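Local coordinates for protein voltage-sensor containing phosphatase (Ciona intestinalis, PDB 3V0D) that probably dephosphorylates membrane phosphoinositides through a PTEN-like phosphatase and C2 module that, in the full-length protein, is controlled by a voltage sensor, at residues L25-T28 with V34-M37; Y29-V34 with S139-D144; Y78-F83 with V87-I92; G131-L136 with E155-R160; F147-E152 with I188-G193. The protein carries 1 engineered substitution. One frame throughout, in Å; residues are numbered along the deposited sequence. Where two conformers were deposited one is given.

Contact 1 of 5, residues L25-T28 with V34-M37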
# COMPACT_ATOMS: atom_id res chain seq x y z
N LEU A 25 25.21 -4.12 5.22
CA LEU A 25 24.06 -3.75 4.39
C LEU A 25 22.76 -3.69 5.18
O LEU A 25 22.58 -4.44 6.15
CB LEU A 25 23.90 -4.75 3.23
CG LEU A 25 25.02 -4.79 2.18
CD1 LEU A 25 24.85 -6.00 1.27
CD2 LEU A 25 25.07 -3.50 1.35
N ASP A 26 21.86 -2.81 4.74
CA ASP A 26 20.49 -2.77 5.22
C ASP A 26 19.73 -3.90 4.49
O ASP A 26 19.24 -3.71 3.37
CB ASP A 26 19.87 -1.39 4.95
CG ASP A 26 18.48 -1.21 5.55
OD1 ASP A 26 17.90 -2.18 6.06
OD2 ASP A 26 18.01 -0.05 5.56
N LEU A 27 19.67 -5.07 5.11
CA LEU A 27 19.23 -6.29 4.45
C LEU A 27 18.86 -7.25 5.57
O LEU A 27 19.61 -7.39 6.54
CB LEU A 27 20.37 -6.82 3.58
CG LEU A 27 20.15 -8.10 2.77
CD1 LEU A 27 21.06 -8.11 1.55
CD2 LEU A 27 20.36 -9.39 3.61
N THR A 28 17.71 -7.89 5.41
CA THR A 28 17.16 -8.76 6.43
C THR A 28 16.73 -10.08 5.80
O THR A 28 15.96 -10.07 4.83
CB THR A 28 15.91 -8.12 7.08
OG1 THR A 28 16.24 -6.82 7.61
CG2 THR A 28 15.29 -9.01 8.16
N VAL A 34 13.83 -15.62 1.89
CA VAL A 34 13.10 -14.40 1.58
C VAL A 34 13.78 -13.24 2.27
O VAL A 34 13.81 -13.19 3.51
CB VAL A 34 11.61 -14.51 2.02
CG1 VAL A 34 10.87 -13.22 1.73
CG2 VAL A 34 10.92 -15.69 1.37
N ILE A 35 14.33 -12.33 1.46
CA ILE A 35 15.09 -11.19 1.93
C ILE A 35 14.28 -9.92 1.70
O ILE A 35 13.63 -9.78 0.66
CB ILE A 35 16.44 -11.15 1.21
CG1 ILE A 35 17.33 -12.32 1.68
CG2 ILE A 35 17.15 -9.80 1.40
CD1 ILE A 35 18.40 -12.69 0.66
N ALA A 36 14.33 -9.00 2.68
CA ALA A 36 13.82 -7.65 2.53
C ALA A 36 15.00 -6.70 2.66
O ALA A 36 15.83 -6.87 3.55
CB ALA A 36 12.80 -7.36 3.60
N MET A 37 15.08 -5.69 1.80
CA MET A 37 16.23 -4.77 1.84
C MET A 37 15.83 -3.40 1.31
O MET A 37 14.75 -3.23 0.72
CB MET A 37 17.43 -5.38 1.09
CG MET A 37 17.15 -5.53 -0.40
SD MET A 37 18.51 -6.42 -1.20
CE MET A 37 17.98 -6.30 -2.91
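Thr28 and Ala36 form an antiparallel hydrogen-bonded pair, and Leu27 and Met37 the adjoining non-hydrogen-bonded one, where strand 27-29 turns back along strand 34-41 as a beta hairpin. Thr28 N donates to Ala36 O at 2.8 Å, and Ala36 N returns the bond to Thr28 O at 2.9 Å. Thr28 O also takes a CA-H...O contact, Ile35 CA lying 3.2 Å from it.

Leu27 and Met37 leave the same face of the sheet and lie side by side, with Leu27 CD1 reaching Met37 SD at 4.1 Å. Met37 CG stands between its own backbone N and carbonyl carbon (chi1 65°), and from there the thioether runs out extended beside the leucine. Leu27 also crosses Ile35 obliquely, its CG resting 3.7 Å from Ile35 CG2. Phe58 and Phe59 of helix 52-62 add to this apolar face. On the other face Thr28 turns OG1 to Arg161 and to Lys15 O, while Asp26 at the corner of the chain makes a salt bridge with the same arginine.

The hairpin is thus joined by paired backbone hydrogen bonds, which satisfy N-H and C=O groups in a buried setting, and by apolar packing of Leu27, Ile35 and Met37, while Arg161 serves the polar side chains.

Contact 2 of 5, residues Y29-V34 with S139-D144. With PO4 (phosphate ion), chain D.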
# COMPACT_ATOMS: atom_id res chain seq x y z
N TYR A 29 17.16 -11.21 6.37
CA TYR A 29 16.57 -12.50 6.04
C TYR A 29 15.27 -12.64 6.81
O TYR A 29 15.26 -12.96 8.00
CB TYR A 29 17.52 -13.66 6.36
CG TYR A 29 18.61 -13.83 5.34
CD1 TYR A 29 19.80 -13.10 5.42
CD2 TYR A 29 18.44 -14.71 4.28
CE1 TYR A 29 20.80 -13.27 4.48
CE2 TYR A 29 19.44 -14.90 3.33
CZ TYR A 29 20.63 -14.17 3.43
OH TYR A 29 21.63 -14.32 2.51
N VAL A 30 14.17 -12.32 6.16
CA VAL A 30 12.84 -12.51 6.76
C VAL A 30 12.60 -14.00 7.03
O VAL A 30 12.12 -14.35 8.11
CB VAL A 30 11.75 -11.88 5.87
CG1 VAL A 30 10.36 -12.18 6.43
CG2 VAL A 30 11.98 -10.35 5.75
N THR A 31 12.99 -14.82 6.06
CA THR A 31 13.19 -16.26 6.24
C THR A 31 14.55 -16.58 5.62
O THR A 31 15.21 -15.69 5.09
CB THR A 31 12.13 -17.11 5.56
OG1 THR A 31 12.35 -17.07 4.15
CG2 THR A 31 10.70 -16.64 5.89
N ASP A 32 14.98 -17.84 5.67
CA ASP A 32 16.23 -18.21 4.99
C ASP A 32 16.22 -17.93 3.50
O ASP A 32 17.29 -17.83 2.91
CB ASP A 32 16.57 -19.71 5.12
CG ASP A 32 16.80 -20.18 6.53
OD1 ASP A 32 16.86 -21.42 6.68
OD2 ASP A 32 16.95 -19.36 7.45
N HIS A 33 15.02 -17.88 2.88
CA HIS A 33 14.95 -17.73 1.41
C HIS A 33 14.22 -16.49 0.95
O HIS A 33 14.03 -16.33 -0.24
CB HIS A 33 14.38 -18.99 0.75
CG HIS A 33 15.16 -20.22 1.06
ND1 HIS A 33 14.77 -21.14 2.01
CD2 HIS A 33 16.34 -20.68 0.57
CE1 HIS A 33 15.66 -22.11 2.08
NE2 HIS A 33 16.62 -21.85 1.22
N VAL A 34 13.83 -15.62 1.89
CA VAL A 34 13.10 -14.40 1.58
C VAL A 34 13.78 -13.24 2.27
O VAL A 34 13.81 -13.19 3.51
CB VAL A 34 11.61 -14.51 2.02
CG1 VAL A 34 10.87 -13.22 1.73
CG2 VAL A 34 10.92 -15.69 1.37
N SER A 139 2.40 -10.97 1.49
CA SER A 139 1.59 -11.73 0.54
C SER A 139 2.31 -13.03 0.16
O SER A 139 1.66 -14.09 0.07
CB SER A 139 1.31 -10.88 -0.70
OG SER A 139 0.51 -9.75 -0.39
N TRP A 140 3.62 -12.96 -0.11
CA TRP A 140 4.37 -14.18 -0.43
C TRP A 140 4.31 -15.20 0.70
O TRP A 140 4.14 -16.38 0.45
CB TRP A 140 5.82 -13.84 -0.80
CG TRP A 140 6.62 -15.09 -0.93
CD1 TRP A 140 7.55 -15.57 -0.04
CD2 TRP A 140 6.48 -16.09 -1.93
NE1 TRP A 140 8.02 -16.79 -0.45
CE2 TRP A 140 7.36 -17.14 -1.60
CE3 TRP A 140 5.70 -16.20 -3.08
CZ2 TRP A 140 7.48 -18.29 -2.37
CZ3 TRP A 140 5.81 -17.35 -3.84
CH2 TRP A 140 6.70 -18.37 -3.49
N LEU A 141 4.45 -14.74 1.95
CA LEU A 141 4.43 -15.66 3.07
C LEU A 141 3.09 -16.36 3.21
O LEU A 141 3.04 -17.52 3.60
CB LEU A 141 4.81 -14.94 4.36
CG LEU A 141 6.25 -14.45 4.40
CD1 LEU A 141 6.46 -13.54 5.60
CD2 LEU A 141 7.26 -15.63 4.33
N LEU A 142 2.00 -15.66 2.87
CA LEU A 142 0.68 -16.28 2.80
C LEU A 142 0.64 -17.32 1.68
O LEU A 142 0.15 -18.43 1.86
CB LEU A 142 -0.40 -15.24 2.53
CG LEU A 142 -0.77 -14.32 3.67
CD1 LEU A 142 -1.71 -13.22 3.18
CD2 LEU A 142 -1.37 -15.10 4.84
N GLU A 143 1.13 -16.94 0.50
CA GLU A 143 1.14 -17.89 -0.64
C GLU A 143 1.93 -19.15 -0.29
O GLU A 143 1.52 -20.26 -0.63
CB GLU A 143 1.76 -17.23 -1.87
CG GLU A 143 1.85 -18.22 -3.04
CD GLU A 143 0.52 -18.81 -3.47
OE1 GLU A 143 0.52 -19.90 -4.10
OE2 GLU A 143 -0.52 -18.19 -3.18
N ASP A 144 3.05 -18.98 0.40
CA ASP A 144 3.94 -20.07 0.72
C ASP A 144 3.45 -20.88 1.90
O ASP A 144 4.04 -21.89 2.23
CB ASP A 144 5.34 -19.50 1.00
CG ASP A 144 6.45 -20.51 0.78
OD1 ASP A 144 7.45 -20.42 1.53
OD2 ASP A 144 6.34 -21.37 -0.14
P PO4 D . 11.87 -22.61 3.34
O1 PO4 D . 11.35 -22.86 1.94
O2 PO4 D . 12.96 -23.64 3.57
O3 PO4 D . 12.45 -21.21 3.34
O4 PO4 D . 10.76 -22.75 4.33
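Leu141 meets Val30 and Thr31 where the turn of the hairpin 27-41 packs on helix 131-143, the helix that follows the phosphate-binding loop in the tyrosine-phosphatase fold. From Leu141 CB the chain swings to CG, placed beside the backbone N and anti to the carbonyl carbon (chi1 -66°), which sends the fork across to the turn. One prong, CD1, lies 4.2 Å from Val30 CG1 and also packs on the Tyr156 ring; the other, CD2, reaches Thr31 CG2 at 3.9 Å.

One helical residue earlier, Trp140 brings the pyrrole part of its indole to Val34. Val34 CG2 approaches obliquely, 3.6 Å from Trp140 NE1, and Asp144 CB lies over one face of the indole near its rim. No hydrogen bond joins the two segments directly, so the join between them is apolar.

The turn keeps its shape by its own polar bonds. Thr31 OG1 accepts from His33 N at 3.1 Å, an ST turn. His33 then holds a phosphate ion, probably from the crystallisation liquor and also bound by Lys146, at the edge of its imidazole: His33 ND1 donates almost straight (170°) to O3 of the phosphate at 2.7 Å.

Contact 3 of 5, residues Y78-F83 with V87-I92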
# COMPACT_ATOMS: atom_id res chain seq x y z
N TYR A 78 17.49 1.01 -12.09
CA TYR A 78 18.95 0.96 -12.02
C TYR A 78 19.43 0.00 -13.10
O TYR A 78 18.60 -0.61 -13.80
CB TYR A 78 19.48 0.53 -10.63
CG TYR A 78 18.76 -0.64 -9.99
CD1 TYR A 78 19.02 -1.96 -10.35
CD2 TYR A 78 17.83 -0.42 -8.99
CE1 TYR A 78 18.35 -3.03 -9.75
CE2 TYR A 78 17.17 -1.46 -8.40
CZ TYR A 78 17.43 -2.76 -8.76
OH TYR A 78 16.79 -3.82 -8.15
N ASP A 79 20.74 -0.12 -13.24
CA ASP A 79 21.36 -1.05 -14.18
C ASP A 79 21.17 -2.48 -13.69
O ASP A 79 21.90 -2.98 -12.81
CB ASP A 79 22.85 -0.72 -14.32
CG ASP A 79 23.59 -1.69 -15.20
OD1 ASP A 79 22.94 -2.56 -15.82
OD2 ASP A 79 24.83 -1.59 -15.26
N GLU A 80 20.18 -3.17 -14.25
CA GLU A 80 19.81 -4.51 -13.79
C GLU A 80 20.82 -5.56 -14.21
O GLU A 80 20.81 -6.68 -13.70
CB GLU A 80 18.41 -4.86 -14.26
CG GLU A 80 17.38 -3.92 -13.67
CD GLU A 80 15.96 -4.13 -14.16
OE1 GLU A 80 15.76 -5.00 -15.04
OE2 GLU A 80 15.06 -3.41 -13.68
N THR A 81 21.70 -5.20 -15.15
CA THR A 81 22.78 -6.11 -15.52
C THR A 81 23.78 -6.31 -14.39
O THR A 81 24.47 -7.33 -14.34
CB THR A 81 23.38 -5.72 -16.88
OG1 THR A 81 22.29 -5.69 -17.84
CG2 THR A 81 24.45 -6.71 -17.34
N LYS A 82 23.81 -5.38 -13.42
CA LYS A 82 24.60 -5.55 -12.19
C LYS A 82 24.17 -6.81 -11.44
O LYS A 82 24.96 -7.41 -10.71
CB LYS A 82 24.45 -4.32 -11.28
CG LYS A 82 25.12 -3.07 -11.81
CD LYS A 82 26.62 -3.20 -11.69
CE LYS A 82 27.32 -2.02 -12.32
NZ LYS A 82 28.78 -2.31 -12.44
N PHE A 83 22.89 -7.17 -11.58
CA PHE A 83 22.31 -8.35 -10.93
C PHE A 83 22.13 -9.49 -11.94
O PHE A 83 21.26 -10.34 -11.79
CB PHE A 83 20.97 -7.98 -10.27
CG PHE A 83 21.12 -7.09 -9.08
CD1 PHE A 83 20.86 -5.74 -9.16
CD2 PHE A 83 21.53 -7.63 -7.86
CE1 PHE A 83 21.00 -4.93 -8.04
CE2 PHE A 83 21.69 -6.81 -6.74
CZ PHE A 83 21.40 -5.47 -6.83
N VAL A 87 16.27 -9.22 -12.32
CA VAL A 87 15.47 -8.20 -11.62
C VAL A 87 14.09 -8.15 -12.25
O VAL A 87 13.96 -8.18 -13.47
CB VAL A 87 16.14 -6.82 -11.69
CG1 VAL A 87 15.34 -5.78 -10.86
CG2 VAL A 87 17.57 -6.88 -11.22
N TYR A 88 13.08 -8.06 -11.39
CA TYR A 88 11.68 -7.93 -11.79
C TYR A 88 11.14 -6.65 -11.15
O TYR A 88 11.27 -6.46 -9.95
CB TYR A 88 10.94 -9.17 -11.30
CG TYR A 88 9.46 -9.24 -11.63
CD1 TYR A 88 9.01 -10.12 -12.61
CD2 TYR A 88 8.51 -8.51 -10.92
CE1 TYR A 88 7.65 -10.24 -12.89
CE2 TYR A 88 7.15 -8.64 -11.19
CZ TYR A 88 6.73 -9.50 -12.17
OH TYR A 88 5.41 -9.63 -12.47
N ARG A 89 10.54 -5.78 -11.94
CA ARG A 89 10.01 -4.51 -11.42
C ARG A 89 8.52 -4.57 -11.19
O ARG A 89 7.75 -5.05 -12.03
CB ARG A 89 10.33 -3.35 -12.39
CG ARG A 89 11.81 -2.87 -12.39
CD ARG A 89 12.04 -1.54 -13.06
NE ARG A 89 11.51 -0.41 -12.27
CZ ARG A 89 11.62 0.88 -12.63
NH1 ARG A 89 12.25 1.21 -13.75
NH2 ARG A 89 11.10 1.87 -11.89
N VAL A 90 8.09 -4.07 -10.03
CA VAL A 90 6.68 -3.86 -9.71
C VAL A 90 6.54 -2.35 -9.48
O VAL A 90 7.20 -1.81 -8.58
CB VAL A 90 6.23 -4.65 -8.44
CG1 VAL A 90 4.72 -4.58 -8.31
CG2 VAL A 90 6.69 -6.11 -8.48
N MET A 91 5.73 -1.67 -10.28
CA MET A 91 5.71 -0.21 -10.25
C MET A 91 4.74 0.27 -9.17
O MET A 91 3.56 0.40 -9.42
CB MET A 91 5.33 0.33 -11.62
CG MET A 91 6.32 -0.09 -12.70
SD MET A 91 7.96 0.65 -12.53
CE MET A 91 7.69 2.25 -13.28
N ILE A 92 5.23 0.45 -7.95
CA ILE A 92 4.38 0.88 -6.83
C ILE A 92 4.89 2.25 -6.38
O ILE A 92 6.09 2.43 -6.13
CB ILE A 92 4.44 -0.11 -5.65
CG1 ILE A 92 4.17 -1.56 -6.13
CG2 ILE A 92 3.41 0.32 -4.60
CD1 ILE A 92 4.42 -2.58 -5.05
O HOH W 1 16.72 -7.70 -15.29
O HOH W 2 13.41 -6.34 -15.39
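Two aromatic rings share one methyl group of Val87. CG2 sits at the edge of the Tyr78 ring, near its plane and 4.2 Å from Tyr78 CE1, while it comes to the Phe83 ring obliquely and lies closer to that residue's CB, with Phe83 CB to Val87 CG2 at 3.7 Å. The other methyl, Val87 CG1, lies 3.6 Å from Tyr78 OH. Phe39 meets the Tyr78 ring edge-to-face. The Glu80 carboxylate stands at 79° to the Arg89 guanidinium.

Glu80 leans across Val87 with an extended side chain, its CG 3.7 Å from Val87 CB. Beyond it, Glu80 OE2 touches the aliphatic part of the arginine, 3.5 Å from Arg89 CG; the charged groups themselves do not meet, and Arg89 NH2 instead donates to Cys73 O. One water donates both to Glu80 OE1 and to Val87 O, each at 2.7 Å; a second donates to Glu80 OE1 and accepts only a weak bond from Val87 N. An Asx turn at Asp79 leads into the 3-10 turn 80-82.

Tyr78 OH bonds His125, the first residue of the phosphatase signature loop. The loop 78-83 folds over the start of strand 87-92, which pairs with strand 67-73; Tyr78 and Phe83 also reach Ile69 on that strand, Pro40 on strand 34-41 and Ile52 on helix 52-62.

Contact 4 of 5, residues G131-L136 with E155-R160. With PO4 (phosphate ion), chain C.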
# COMPACT_ATOMS: atom_id res chain seq x y z
N GLY A 131 7.28 -0.32 3.86
CA GLY A 131 5.88 -0.49 3.54
C GLY A 131 5.58 -1.27 2.27
O GLY A 131 4.79 -2.23 2.29
N ARG A 132 6.16 -0.87 1.15
CA ARG A 132 5.87 -1.60 -0.09
C ARG A 132 6.44 -3.01 -0.03
O ARG A 132 5.78 -3.99 -0.40
CB ARG A 132 6.46 -0.84 -1.30
CG ARG A 132 5.69 0.44 -1.61
CD ARG A 132 6.40 1.25 -2.67
NE ARG A 132 7.59 1.91 -2.15
CZ ARG A 132 8.31 2.77 -2.85
NH1 ARG A 132 8.01 3.01 -4.13
NH2 ARG A 132 9.34 3.39 -2.28
N THR A 133 7.68 -3.11 0.45
CA THR A 133 8.32 -4.41 0.65
C THR A 133 7.46 -5.32 1.52
O THR A 133 7.25 -6.51 1.20
CB THR A 133 9.73 -4.21 1.19
OG1 THR A 133 10.54 -3.66 0.16
CG2 THR A 133 10.37 -5.51 1.61
N GLY A 134 6.95 -4.79 2.63
CA GLY A 134 6.15 -5.61 3.53
C GLY A 134 4.86 -6.09 2.89
O GLY A 134 4.38 -7.17 3.21
N THR A 135 4.28 -5.30 1.99
CA THR A 135 3.04 -5.70 1.32
C THR A 135 3.31 -6.98 0.52
O THR A 135 2.52 -7.94 0.57
CB THR A 135 2.55 -4.59 0.37
OG1 THR A 135 2.43 -3.35 1.06
CG2 THR A 135 1.22 -4.92 -0.24
N LEU A 136 4.40 -6.99 -0.26
CA LEU A 136 4.68 -8.15 -1.10
C LEU A 136 5.29 -9.31 -0.31
O LEU A 136 4.97 -10.46 -0.61
CB LEU A 136 5.52 -7.77 -2.32
CG LEU A 136 4.70 -7.28 -3.53
CD1 LEU A 136 3.91 -6.00 -3.21
CD2 LEU A 136 5.56 -7.11 -4.75
N GLU A 155 2.46 -9.10 10.82
CA GLU A 155 3.14 -8.96 12.09
C GLU A 155 4.48 -9.66 12.06
O GLU A 155 5.43 -9.16 12.64
CB GLU A 155 2.27 -9.49 13.21
CG GLU A 155 1.14 -8.55 13.52
CD GLU A 155 0.41 -8.82 14.80
OE1 GLU A 155 -0.57 -8.10 15.05
OE2 GLU A 155 0.80 -9.73 15.55
N TYR A 156 4.58 -10.79 11.37
CA TYR A 156 5.86 -11.47 11.24
C TYR A 156 6.86 -10.60 10.47
O TYR A 156 8.01 -10.41 10.89
CB TYR A 156 5.70 -12.85 10.59
CG TYR A 156 7.02 -13.54 10.44
CD1 TYR A 156 7.64 -14.13 11.54
CD2 TYR A 156 7.65 -13.65 9.20
CE1 TYR A 156 8.86 -14.76 11.43
CE2 TYR A 156 8.87 -14.29 9.08
CZ TYR A 156 9.48 -14.83 10.19
OH TYR A 156 10.69 -15.47 10.09
N PHE A 157 6.43 -10.05 9.33
CA PHE A 157 7.30 -9.14 8.60
C PHE A 157 7.74 -7.99 9.50
O PHE A 157 8.93 -7.66 9.56
CB PHE A 157 6.57 -8.58 7.35
CG PHE A 157 7.37 -7.52 6.67
CD1 PHE A 157 8.45 -7.86 5.85
CD2 PHE A 157 7.10 -6.17 6.87
CE1 PHE A 157 9.23 -6.86 5.25
CE2 PHE A 157 7.88 -5.17 6.26
CZ PHE A 157 8.94 -5.53 5.46
N GLY A 158 6.78 -7.40 10.21
CA GLY A 158 7.12 -6.29 11.09
C GLY A 158 8.12 -6.71 12.17
O GLY A 158 9.05 -5.97 12.45
N SER A 159 7.95 -7.91 12.73
CA SER A 159 8.84 -8.40 13.78
C SER A 159 10.25 -8.63 13.28
O SER A 159 11.21 -8.55 14.05
CB SER A 159 8.29 -9.69 14.40
OG SER A 159 8.52 -10.87 13.63
N ARG A 160 10.39 -8.94 12.00
CA ARG A 160 11.72 -9.23 11.43
C ARG A 160 12.41 -7.99 10.88
O ARG A 160 13.63 -7.92 10.92
CB ARG A 160 11.64 -10.34 10.38
CG ARG A 160 11.19 -11.68 10.97
CD ARG A 160 11.64 -11.80 12.42
NE ARG A 160 11.74 -13.17 12.87
CZ ARG A 160 11.03 -13.70 13.85
NH1 ARG A 160 10.13 -12.98 14.53
NH2 ARG A 160 11.26 -14.97 14.17
P PO4 C . 9.29 1.81 1.32
O1 PO4 C . 8.35 2.93 1.80
O2 PO4 C . 10.05 2.33 0.12
O3 PO4 C . 10.23 1.51 2.45
O4 PO4 C . 8.49 0.64 0.96
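The apolar meeting of the two helices centres on Gly134 and Phe157. Gly134 CA lies over one face of the Phe157 ring in a CH-pi contact, 3.4 Å from the centroid and 16° off the ring normal. With no side chain on Gly134, the ring can settle this tightly on the backbone. Phe157 reaches there because its CG is anti to the backbone N (chi1 174°). Thr133 adds a methyl obliquely, its CG2 4.0 Å from Phe157 CE1.

Hydrogen bonds lie within each helix and toward a bound ion. Gly131 O is gripped twice by one residue, from opposite faces of its plane, by Thr135 N and by Thr135 OG1 at 2.9 Å. At the helix start, Arg132 N donates to O4 of a phosphate at 2.8 Å, and Arg132 NH2 donates to O2 of the same ion at 2.7 Å; NE makes weaker bonds. The ion, probably from the crystallisation liquor, occupies the P-loop of the phosphatase signature, where Lys127 N, Gly128 N, Lys130 N and the engineered Ser126 also bond it. Its position is consistent with that of a substrate phosphate.

The other terminal nitrogen, Arg132 NH1, makes a salt bridge with Glu75 and a hydrogen bond to Ile92 O.

Helix 131-143 is flanked by helix 150-161 at Gly134 and by helix 176-191, where Gln178 and Val182 pack on Thr135, while Ala36 of strand 34-41 touches both Thr133 and Phe157.

Contact 5 of 5, residues F147-E152 with I188-G193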
# COMPACT_ATOMS: atom_id res chain seq x y z
N PHE A 147 1.90 -18.66 6.97
CA PHE A 147 0.80 -18.09 7.74
C PHE A 147 -0.46 -18.29 6.95
O PHE A 147 -0.42 -18.39 5.73
CB PHE A 147 1.01 -16.60 8.00
CG PHE A 147 2.30 -16.32 8.68
CD1 PHE A 147 3.42 -16.00 7.95
CD2 PHE A 147 2.43 -16.49 10.06
CE1 PHE A 147 4.63 -15.79 8.58
CE2 PHE A 147 3.65 -16.29 10.67
CZ PHE A 147 4.74 -15.95 9.94
N ASP A 148 -1.57 -18.29 7.68
CA ASP A 148 -2.92 -18.45 7.14
C ASP A 148 -3.69 -17.12 7.07
O ASP A 148 -4.72 -17.04 6.39
CB ASP A 148 -3.76 -19.38 8.07
CG ASP A 148 -3.25 -20.81 8.15
OD1 ASP A 148 -3.43 -21.44 9.23
OD2 ASP A 148 -2.75 -21.34 7.14
N THR A 149 -3.23 -16.13 7.84
CA THR A 149 -3.93 -14.83 7.93
C THR A 149 -2.98 -13.70 7.59
O THR A 149 -1.78 -13.74 7.92
CB THR A 149 -4.54 -14.58 9.32
OG1 THR A 149 -3.51 -14.34 10.30
CG2 THR A 149 -5.44 -15.74 9.75
N ALA A 150 -3.52 -12.68 6.93
CA ALA A 150 -2.75 -11.47 6.63
C ALA A 150 -2.18 -10.86 7.90
O ALA A 150 -1.03 -10.43 7.91
CB ALA A 150 -3.60 -10.47 5.87
N LYS A 151 -2.98 -10.83 8.98
CA LYS A 151 -2.50 -10.22 10.21
C LYS A 151 -1.20 -10.88 10.69
O LYS A 151 -0.25 -10.19 11.06
CB LYS A 151 -3.58 -10.30 11.28
CG LYS A 151 -3.23 -9.60 12.57
CD LYS A 151 -4.29 -9.87 13.64
CE LYS A 151 -3.97 -9.15 14.95
NZ LYS A 151 -2.78 -9.70 15.69
N GLU A 152 -1.17 -12.21 10.73
CA GLU A 152 0.01 -12.90 11.21
C GLU A 152 1.18 -12.68 10.27
O GLU A 152 2.31 -12.51 10.73
CB GLU A 152 -0.25 -14.39 11.39
CG GLU A 152 -1.09 -14.68 12.58
CD GLU A 152 -1.56 -16.10 12.56
OE1 GLU A 152 -2.42 -16.41 11.71
OE2 GLU A 152 -1.07 -16.92 13.36
N ILE A 188 -8.42 -13.53 -1.91
CA ILE A 188 -8.27 -14.13 -3.22
C ILE A 188 -7.84 -15.60 -3.10
O ILE A 188 -8.40 -16.49 -3.77
CB ILE A 188 -7.30 -13.30 -4.06
CG1 ILE A 188 -8.03 -12.04 -4.51
CG2 ILE A 188 -6.75 -14.09 -5.26
CD1 ILE A 188 -7.14 -10.95 -5.07
N LYS A 189 -6.86 -15.88 -2.25
CA LYS A 189 -6.42 -17.25 -2.03
C LYS A 189 -7.53 -18.10 -1.44
O LYS A 189 -7.74 -19.24 -1.88
CB LYS A 189 -5.13 -17.23 -1.19
CG LYS A 189 -4.42 -18.56 -1.00
CD LYS A 189 -3.09 -18.38 -0.27
CE LYS A 189 -2.41 -19.71 0.00
NZ LYS A 189 -2.08 -20.46 -1.22
N LYS A 190 -8.24 -17.58 -0.45
CA LYS A 190 -9.21 -18.39 0.27
C LYS A 190 -10.52 -18.57 -0.47
O LYS A 190 -11.11 -19.65 -0.40
CB LYS A 190 -9.46 -17.81 1.66
CG LYS A 190 -8.30 -18.02 2.62
CD LYS A 190 -8.63 -17.54 4.02
CE LYS A 190 -7.46 -17.83 4.98
NZ LYS A 190 -7.71 -17.32 6.35
N ASN A 191 -10.98 -17.55 -1.20
CA ASN A 191 -12.33 -17.55 -1.77
C ASN A 191 -12.40 -17.59 -3.27
O ASN A 191 -13.46 -17.93 -3.82
CB ASN A 191 -13.12 -16.33 -1.27
CG ASN A 191 -13.28 -16.30 0.26
OD1 ASN A 191 -13.00 -17.28 0.95
ND2 ASN A 191 -13.75 -15.18 0.77
N TYR A 192 -11.30 -17.26 -3.94
CA TYR A 192 -11.29 -17.17 -5.40
C TYR A 192 -10.28 -18.12 -6.02
O TYR A 192 -9.96 -18.01 -7.20
CB TYR A 192 -11.03 -15.73 -5.85
CG TYR A 192 -12.16 -14.80 -5.48
CD1 TYR A 192 -13.25 -14.64 -6.33
CD2 TYR A 192 -12.15 -14.09 -4.28
CE1 TYR A 192 -14.28 -13.78 -6.00
CE2 TYR A 192 -13.18 -13.22 -3.94
CZ TYR A 192 -14.25 -13.08 -4.81
OH TYR A 192 -15.27 -12.21 -4.50
N GLY A 193 -9.74 -19.05 -5.23
CA GLY A 193 -8.82 -20.05 -5.77
C GLY A 193 -7.52 -19.44 -6.26
O GLY A 193 -6.86 -20.04 -7.09
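Asp148 and Lys190 come closest, CA to CA, at 9.3 Å, where the loop that opens helix 150-161 passes the last turn of helix 176-191. That turn still carries the helical bond from Tyr192 N to Ile188 O, after which the chain turns away from the helix at Gly193.

A single long side chain spans the gap. Lys190 runs out fully extended beyond CG and sets NZ 3.0 Å from Asp148 O, a hydrogen bond whose donor is tilted 34° from the carbonyl plane; Lys190 CE rests beside the same oxygen at 3.2 Å. The carboxylate of Asp148 takes no direct part, its OD2 being 6.4 Å from Lys190 NZ. Glu186, one helical turn before the lysine, serves both helices: its OE2 makes a salt bridge with Lys190 NZ, and its OE1 accepts from Ala150 N.

Thr149 is the N-cap of helix 150-161: its OG1 accepts from Glu152 N at 3.2 Å. The same hydroxyl donates to Glu152 OE1 at 2.7 Å, using the anti lone pair of that oxygen, so the cap is closed by both backbone and side chain of one residue.

Helix 176-191 leads on toward the C2 domain, and Tyr192 packs on Pro197, Pro198 and Leu298.

In the fold
From the N terminus, contact 1 closes the short hairpin 25-37, and contact 2 takes up its turn, sharing Val34, to reach helix 131-143 more than a hundred residues on. Contact 3 falls within that long loop and closes a small one of its own before strand 87-92. Contact 4 crosses contact 2, since its first segment precedes 139-144 on the same helix and its second lies past it; the two meet at Val30 and Tyr156. Contact 5 in turn crosses contact 4 through helix 150-161 and brings in helix 176-191. Ile92 with Arg132 joins contact 3 to contact 4. Together they tie the central sheet to its flanking helices, up to the border of the C2 domain.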